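Local coordinates for effector protein Lem4 (lpg1101) (Legionella pneumophila subsp. pneumophila, PDB 6CGK), which is a membrane-associated protein tyrosine phosphatase effector, represented here by its magnesium-binding haloacid dehalogenase domain in an inactivated form, at residues Glu35-Leu45 with Tyr57-Ile68. The protein carries 1 engineered substitution. Sequence-based numbering, arbitrary orientation. Where two conformers were deposited one is given.
Sequences EVISSPLCEAL and YKNEYDASDNKI
With CG trans to the backbone N (chi1 173°), L41 reaches out of helix 40-46 and sends its two methyls in different directions, while Y57, its CG turned away from the carbonyl carbon (chi1 -75°), lays its ring against the same helix. L41 CD1 approaches Y57 CD2 obliquely at 3.6 Å, and L41 CD2 lies 3.7 Å from I68 CD1. One turn further along the helix, A44 CB meets Y57 CE2 at 3.6 Å, again obliquely, whereas L45 CG lies over one face of the ring, and L45 CD2 comes 3.8 Å from Y57 CG. Three residues on one side of the helix thus pack against a single, partly exposed tyrosine ring, an example of how a short helix docks by apolar contacts while charges pair at the edge.

At the loop end, V36 CG2 touches I68 CG2 at 3.8 Å, the two side chains crossing at about a right angle. Just beyond, the extended K67 chain brings NZ to within 2.8 Å of E35 OE2, a salt bridge in which NZ meets the oxygen from above the carboxylate plane, 39° out of it. S39 OG, bonded to V36 O and weakly accepting from C42 N, caps the helix and ties it to this loop.

The contact lies between strand 19-23 and helix 72-82, probably the cap region of the haloacid dehalogenase fold; V36 also packs on Y100 and comes close to the magnesium ligand D25. The chemistry of the contact implies a mainly apolar junction that approaches the metal site through V36, with an ion pair at one end that solvent probably weakens.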
ATOM      1  N   GLU A  35      16.536   5.105   0.730  1.00 40.84           N
ATOM      2  CA  GLU A  35      17.372   4.972   1.912  1.00 41.48           C
ATOM      3  C   GLU A  35      17.110   3.700   2.688  1.00 41.53           C
ATOM      4  O   GLU A  35      17.700   3.513   3.759  1.00 45.07           O
ATOM      5  CB  GLU A  35      17.238   6.196   2.818  1.00 58.44           C
ATOM      6  CG  GLU A  35      15.856   6.631   3.202  1.00 61.95           C
ATOM      7  CD  GLU A  35      15.856   8.082   3.664  1.00 70.68           C
ATOM      8  OE1 GLU A  35      15.903   8.980   2.798  1.00 75.44           O
ATOM      9  OE2 GLU A  35      15.836   8.328   4.889  1.00 74.69           O
ATOM     10  N   VAL A  36      16.307   2.789   2.153  1.00 32.63           N
ATOM     11  CA  VAL A  36      15.995   1.541   2.833  0.53 30.05           C
ATOM     12  C   VAL A  36      16.215   0.329   1.932  1.00 29.75           C
ATOM     13  O   VAL A  36      16.571  -0.753   2.398  1.00 31.27           O
ATOM     14  CB  VAL A  36      14.547   1.586   3.364  0.53 31.71           C
ATOM     15  CG1 VAL A  36      13.921   0.212   3.339  0.53 30.77           C
ATOM     16  CG2 VAL A  36      14.551   2.142   4.791  0.53 36.80           C
ATOM     17  N   ILE A  37      15.987   0.491   0.620  1.00 36.66           N
ATOM     18  CA  ILE A  37      15.993  -0.686  -0.252  1.00 35.02           C
ATOM     19  C   ILE A  37      17.300  -1.480  -0.125  1.00 34.08           C
ATOM     20  O   ILE A  37      17.289  -2.719  -0.102  1.00 40.94           O
ATOM     21  CB  ILE A  37      15.708  -0.285  -1.714  1.00 35.80           C
ATOM     22  CG1 ILE A  37      15.591  -1.545  -2.554  1.00 41.35           C
ATOM     23  CG2 ILE A  37      16.795   0.621  -2.277  1.00 44.99           C
ATOM     24  CD1 ILE A  37      14.366  -2.352  -2.180  1.00 43.29           C
ATOM     25  N   SER A  38      18.431  -0.796   0.005  1.00 32.79           N
ATOM     26  CA  SER A  38      19.727  -1.457   0.115  1.00 34.61           C
ATOM     27  C   SER A  38      20.188  -1.615   1.541  1.00 33.40           C
ATOM     28  O   SER A  38      21.370  -1.905   1.767  1.00 36.39           O
ATOM     29  CB  SER A  38      20.808  -0.689  -0.646  1.00 34.94           C
ATOM     30  OG  SER A  38      20.533  -0.765  -2.025  1.00 51.00           O
ATOM     31  N   SER A  39      19.313  -1.387   2.495  1.00 32.65           N
ATOM     32  CA  SER A  39      19.789  -1.470   3.874  1.00 30.57           C
ATOM     33  C   SER A  39      19.952  -2.927   4.291  1.00 33.01           C
ATOM     34  O   SER A  39      19.308  -3.819   3.738  1.00 32.04           O
ATOM     35  CB  SER A  39      18.815  -0.782   4.839  1.00 27.79           C
ATOM     36  OG  SER A  39      17.530  -1.401   4.806  1.00 30.54           O
ATOM     37  N   PRO A  40      20.841  -3.190   5.246  1.00 30.68           N
ATOM     38  CA  PRO A  40      21.012  -4.563   5.732  1.00 27.16           C
ATOM     39  C   PRO A  40      19.700  -5.233   6.137  1.00 30.57           C
ATOM     40  O   PRO A  40      19.476  -6.393   5.784  1.00 29.67           O
ATOM     41  CB  PRO A  40      21.944  -4.364   6.920  1.00 28.08           C
ATOM     42  CG  PRO A  40      22.829  -3.223   6.487  1.00 34.06           C
ATOM     43  CD  PRO A  40      21.854  -2.275   5.788  1.00 34.72           C
ATOM     44  N   LEU A  41      18.826  -4.524   6.846  1.00 28.16           N
ATOM     45  CA  LEU A  41      17.591  -5.147   7.340  1.00 26.85           C
ATOM     46  C   LEU A  41      16.654  -5.504   6.195  1.00 29.74           C
ATOM     47  O   LEU A  41      16.041  -6.584   6.187  1.00 27.56           O
ATOM     48  CB  LEU A  41      16.901  -4.209   8.326  1.00 27.24           C
ATOM     49  CG  LEU A  41      15.508  -4.632   8.828  1.00 29.04           C
ATOM     50  CD1 LEU A  41      15.610  -5.940   9.604  1.00 28.93           C
ATOM     51  CD2 LEU A  41      14.884  -3.551   9.701  1.00 32.38           C
ATOM     52  N   CYS A  42      16.528  -4.603   5.216  1.00 25.30           N
ATOM     53  CA  CYS A  42      15.680  -4.884   4.077  0.74 26.20           C
ATOM     54  C   CYS A  42      16.250  -6.045   3.260  1.00 27.04           C
ATOM     55  O   CYS A  42      15.513  -6.967   2.901  1.00 28.10           O
ATOM     56  CB  CYS A  42      15.546  -3.604   3.268  0.74 27.61           C
ATOM     57  SG  CYS A  42      14.467  -3.722   1.893  0.74 28.38           S
ATOM     58  N   GLU A  43      17.573  -6.050   3.017  1.00 24.98           N
ATOM     59  CA  GLU A  43      18.159  -7.168   2.298  1.00 27.73           C
ATOM     60  C   GLU A  43      17.980  -8.476   3.081  1.00 27.74           C
ATOM     61  O   GLU A  43      17.689  -9.526   2.495  1.00 27.09           O
ATOM     62  CB  GLU A  43      19.630  -6.877   2.025  1.00 32.19           C
ATOM     63  CG  GLU A  43      20.360  -8.076   1.551  1.00 34.89           C
ATOM     64  CD  GLU A  43      20.108  -8.372   0.081  1.00 50.93           C
ATOM     65  OE1 GLU A  43      20.423  -9.516  -0.319  1.00 53.63           O
ATOM     66  OE2 GLU A  43      19.590  -7.485  -0.661  1.00 48.72           O
ATOM     67  N   ALA A  44      18.182  -8.444   4.405  1.00 26.78           N
ATOM     68  CA  ALA A  44      18.035  -9.661   5.194  1.00 28.19           C
ATOM     69  C   ALA A  44      16.596 -10.189   5.146  1.00 27.47           C
ATOM     70  O   ALA A  44      16.369 -11.397   5.000  1.00 26.74           O
ATOM     71  CB  ALA A  44      18.434  -9.389   6.647  1.00 27.10           C
ATOM     72  N   LEU A  45      15.618  -9.304   5.266  1.00 24.84           N
ATOM     73  CA  LEU A  45      14.216  -9.769   5.268  1.00 23.17           C
ATOM     74  C   LEU A  45      13.752 -10.230   3.883  1.00 28.93           C
ATOM     75  O   LEU A  45      12.783 -10.999   3.782  1.00 26.21           O
ATOM     76  CB  LEU A  45      13.281  -8.674   5.781  1.00 25.44           C
ATOM     77  CG  LEU A  45      13.210  -8.623   7.312  1.00 26.64           C
ATOM     78  CD1 LEU A  45      12.687  -7.292   7.853  1.00 25.68           C
ATOM     79  CD2 LEU A  45      12.360  -9.775   7.842  1.00 24.36           C
ATOM     80  N   TYR A  57      13.152 -10.967  13.100  1.00 25.50           N
ATOM     81  CA  TYR A  57      13.648  -9.610  12.884  1.00 27.60           C
ATOM     82  C   TYR A  57      12.883  -8.536  13.661  1.00 28.13           C
ATOM     83  O   TYR A  57      13.275  -7.362  13.598  1.00 28.10           O
ATOM     84  CB  TYR A  57      13.624  -9.300  11.374  1.00 23.86           C
ATOM     85  CG  TYR A  57      14.764 -10.038  10.711  1.00 26.62           C
ATOM     86  CD1 TYR A  57      14.647 -11.389  10.378  1.00 27.60           C
ATOM     87  CD2 TYR A  57      16.010  -9.422  10.532  1.00 26.68           C
ATOM     88  CE1 TYR A  57      15.730 -12.085   9.809  1.00 25.82           C
ATOM     89  CE2 TYR A  57      17.094 -10.107   9.955  1.00 26.69           C
ATOM     90  CZ  TYR A  57      16.943 -11.440   9.615  1.00 27.62           C
ATOM     91  OH  TYR A  57      18.017 -12.129   9.088  1.00 29.40           O
ATOM     92  N   LYS A  58      11.835  -8.884  14.417  1.00 26.33           N
ATOM     93  CA  LYS A  58      11.050  -7.828  15.042  1.00 28.67           C
ATOM     94  C   LYS A  58      11.884  -7.006  16.013  1.00 28.44           C
ATOM     95  O   LYS A  58      11.738  -5.778  16.080  1.00 33.91           O
ATOM     96  CB  LYS A  58       9.837  -8.399  15.770  1.00 29.90           C
ATOM     97  CG  LYS A  58       8.890  -7.279  16.234  1.00 32.58           C
ATOM     98  CD  LYS A  58       7.600  -7.823  16.875  1.00 33.34           C
ATOM     99  CE  LYS A  58       6.723  -6.707  17.451  1.00 30.14           C
ATOM    100  NZ  LYS A  58       7.364  -5.834  18.454  1.00 31.52           N
ATOM    101  N   ASN A  59      12.756  -7.659  16.791  1.00 29.12           N
ATOM    102  CA  ASN A  59      13.559  -6.928  17.766  0.52 34.62           C
ATOM    103  C   ASN A  59      14.487  -5.940  17.071  1.00 35.91           C
ATOM    104  O   ASN A  59      14.595  -4.778  17.480  1.00 33.84           O
ATOM    105  CB  ASN A  59      14.360  -7.902  18.625  0.52 32.19           C
ATOM    106  CG  ASN A  59      15.320  -7.193  19.579  0.52 42.51           C
ATOM    107  OD1 ASN A  59      15.068  -6.068  20.020  0.52 56.51           O
ATOM    108  ND2 ASN A  59      16.412  -7.858  19.905  0.52 52.75           N
ATOM    109  N   GLU A  60      15.140  -6.370  15.985  1.00 29.70           N
ATOM    110  CA  GLU A  60      15.981  -5.425  15.247  1.00 32.76           C
ATOM    111  C   GLU A  60      15.150  -4.284  14.655  1.00 32.82           C
ATOM    112  O   GLU A  60      15.562  -3.117  14.705  1.00 32.10           O
ATOM    113  CB  GLU A  60      16.763  -6.149  14.154  1.00 33.47           C
ATOM    114  CG  GLU A  60      17.597  -5.178  13.276  1.00 36.39           C
ATOM    115  CD  GLU A  60      18.431  -5.887  12.230  1.00 40.11           C
ATOM    116  OE1 GLU A  60      18.475  -7.130  12.261  1.00 39.94           O
ATOM    117  OE2 GLU A  60      19.027  -5.203  11.349  1.00 34.40           O
ATOM    118  N   TYR A  61      13.950  -4.591  14.131  1.00 28.01           N
ATOM    119  CA  TYR A  61      13.064  -3.527  13.669  1.00 31.41           C
ATOM    120  C   TYR A  61      12.738  -2.553  14.798  1.00 33.71           C
ATOM    121  O   TYR A  61      12.864  -1.333  14.645  1.00 34.63           O
ATOM    122  CB  TYR A  61      11.795  -4.155  13.124  1.00 29.57           C
ATOM    123  CG  TYR A  61      10.683  -3.211  12.754  1.00 26.82           C
ATOM    124  CD1 TYR A  61      10.682  -2.537  11.552  1.00 28.27           C
ATOM    125  CD2 TYR A  61       9.597  -3.029  13.625  1.00 31.06           C
ATOM    126  CE1 TYR A  61       9.603  -1.702  11.181  1.00 26.57           C
ATOM    127  CE2 TYR A  61       8.533  -2.203  13.258  1.00 30.38           C
ATOM    128  CZ  TYR A  61       8.551  -1.533  12.060  1.00 27.06           C
ATOM    129  OH  TYR A  61       7.445  -0.736  11.745  1.00 30.15           O
ATOM    130  N   ASP A  62      12.309  -3.075  15.945  1.00 35.71           N
ATOM    131  CA  ASP A  62      11.907  -2.179  17.022  1.00 36.84           C
ATOM    132  C   ASP A  62      13.053  -1.286  17.493  1.00 38.82           C
ATOM    133  O   ASP A  62      12.803  -0.156  17.932  1.00 39.04           O
ATOM    134  CB  ASP A  62      11.347  -2.988  18.176  1.00 35.48           C
ATOM    135  CG  ASP A  62       9.969  -3.545  17.867  1.00 36.55           C
ATOM    136  OD1 ASP A  62       9.268  -2.993  16.971  1.00 38.44           O
ATOM    137  OD2 ASP A  62       9.611  -4.544  18.498  1.00 46.46           O
ATOM    138  N   ALA A  63      14.308  -1.763  17.410  1.00 34.42           N
ATOM    139  CA  ALA A  63      15.484  -0.988  17.808  1.00 38.21           C
ATOM    140  C   ALA A  63      15.975  -0.056  16.705  1.00 37.41           C
ATOM    141  O   ALA A  63      16.959   0.665  16.920  1.00 40.88           O
ATOM    142  CB  ALA A  63      16.629  -1.916  18.223  1.00 39.94           C
ATOM    143  N   SER A  64      15.301  -0.041  15.555  1.00 36.23           N
ATOM    144  CA  SER A  64      15.735   0.720  14.400  1.00 38.26           C
ATOM    145  C   SER A  64      15.375   2.203  14.533  1.00 39.60           C
ATOM    146  O   SER A  64      14.544   2.602  15.354  1.00 38.61           O
ATOM    147  CB  SER A  64      15.108   0.111  13.147  1.00 34.17           C
ATOM    148  OG  SER A  64      15.690  -1.166  12.908  1.00 39.47           O
ATOM    149  N   ASP A  65      16.016   3.020  13.694  1.00 41.36           N
ATOM    150  CA  ASP A  65      15.633   4.419  13.535  1.00 42.62           C
ATOM    151  C   ASP A  65      14.131   4.510  13.291  1.00 39.16           C
ATOM    152  O   ASP A  65      13.578   3.739  12.513  1.00 43.78           O
ATOM    153  CB  ASP A  65      16.417   5.015  12.359  1.00 47.11           C
ATOM    154  CG  ASP A  65      16.276   6.524  12.240  1.00 57.19           C
ATOM    155  OD1 ASP A  65      15.136   7.041  12.284  1.00 49.59           O
ATOM    156  OD2 ASP A  65      17.323   7.192  12.079  1.00 65.34           O
ATOM    157  N   ASN A  66      13.457   5.430  13.985  1.00 37.99           N
ATOM    158  CA  ASN A  66      12.007   5.464  13.843  1.00 36.97           C
ATOM    159  C   ASN A  66      11.571   5.786  12.414  1.00 37.47           C
ATOM    160  O   ASN A  66      10.433   5.498  12.059  1.00 35.11           O
ATOM    161  CB  ASN A  66      11.391   6.456  14.825  1.00 49.66           C
ATOM    162  CG  ASN A  66      11.447   5.952  16.271  1.00 63.98           C
ATOM    163  OD1 ASN A  66      11.189   4.775  16.546  1.00 58.77           O
ATOM    164  ND2 ASN A  66      11.798   6.841  17.194  1.00 70.78           N
ATOM    165  N   LYS A  67      12.452   6.354  11.582  1.00 38.81           N
ATOM    166  CA  LYS A  67      12.034   6.719  10.230  1.00 36.88           C
ATOM    167  C   LYS A  67      11.682   5.496   9.406  1.00 35.37           C
ATOM    168  O   LYS A  67      10.854   5.583   8.487  1.00 37.19           O
ATOM    169  CB  LYS A  67      13.132   7.513   9.513  1.00 43.12           C
ATOM    170  CG  LYS A  67      14.253   6.633   8.940  1.00 50.69           C
ATOM    171  CD  LYS A  67      15.343   7.420   8.172  1.00 61.02           C
ATOM    172  CE  LYS A  67      16.417   6.466   7.586  1.00 60.75           C
ATOM    173  NZ  LYS A  67      17.494   7.123   6.771  1.00 61.21           N
ATOM    174  N   ILE A  68      12.307   4.350   9.682  1.00 31.81           N
ATOM    175  CA  ILE A  68      12.021   3.201   8.828  1.00 31.35           C
ATOM    176  C   ILE A  68      10.726   2.499   9.195  1.00 35.58           C
ATOM    177  O   ILE A  68      10.252   1.662   8.419  1.00 30.04           O
ATOM    178  CB  ILE A  68      13.154   2.160   8.831  1.00 32.81           C
ATOM    179  CG1 ILE A  68      13.162   1.370  10.130  1.00 36.16           C
ATOM    180  CG2 ILE A  68      14.482   2.834   8.564  1.00 33.32           C
ATOM    181  CD1 ILE A  68      13.615  -0.060   9.943  1.00 37.47           C
TER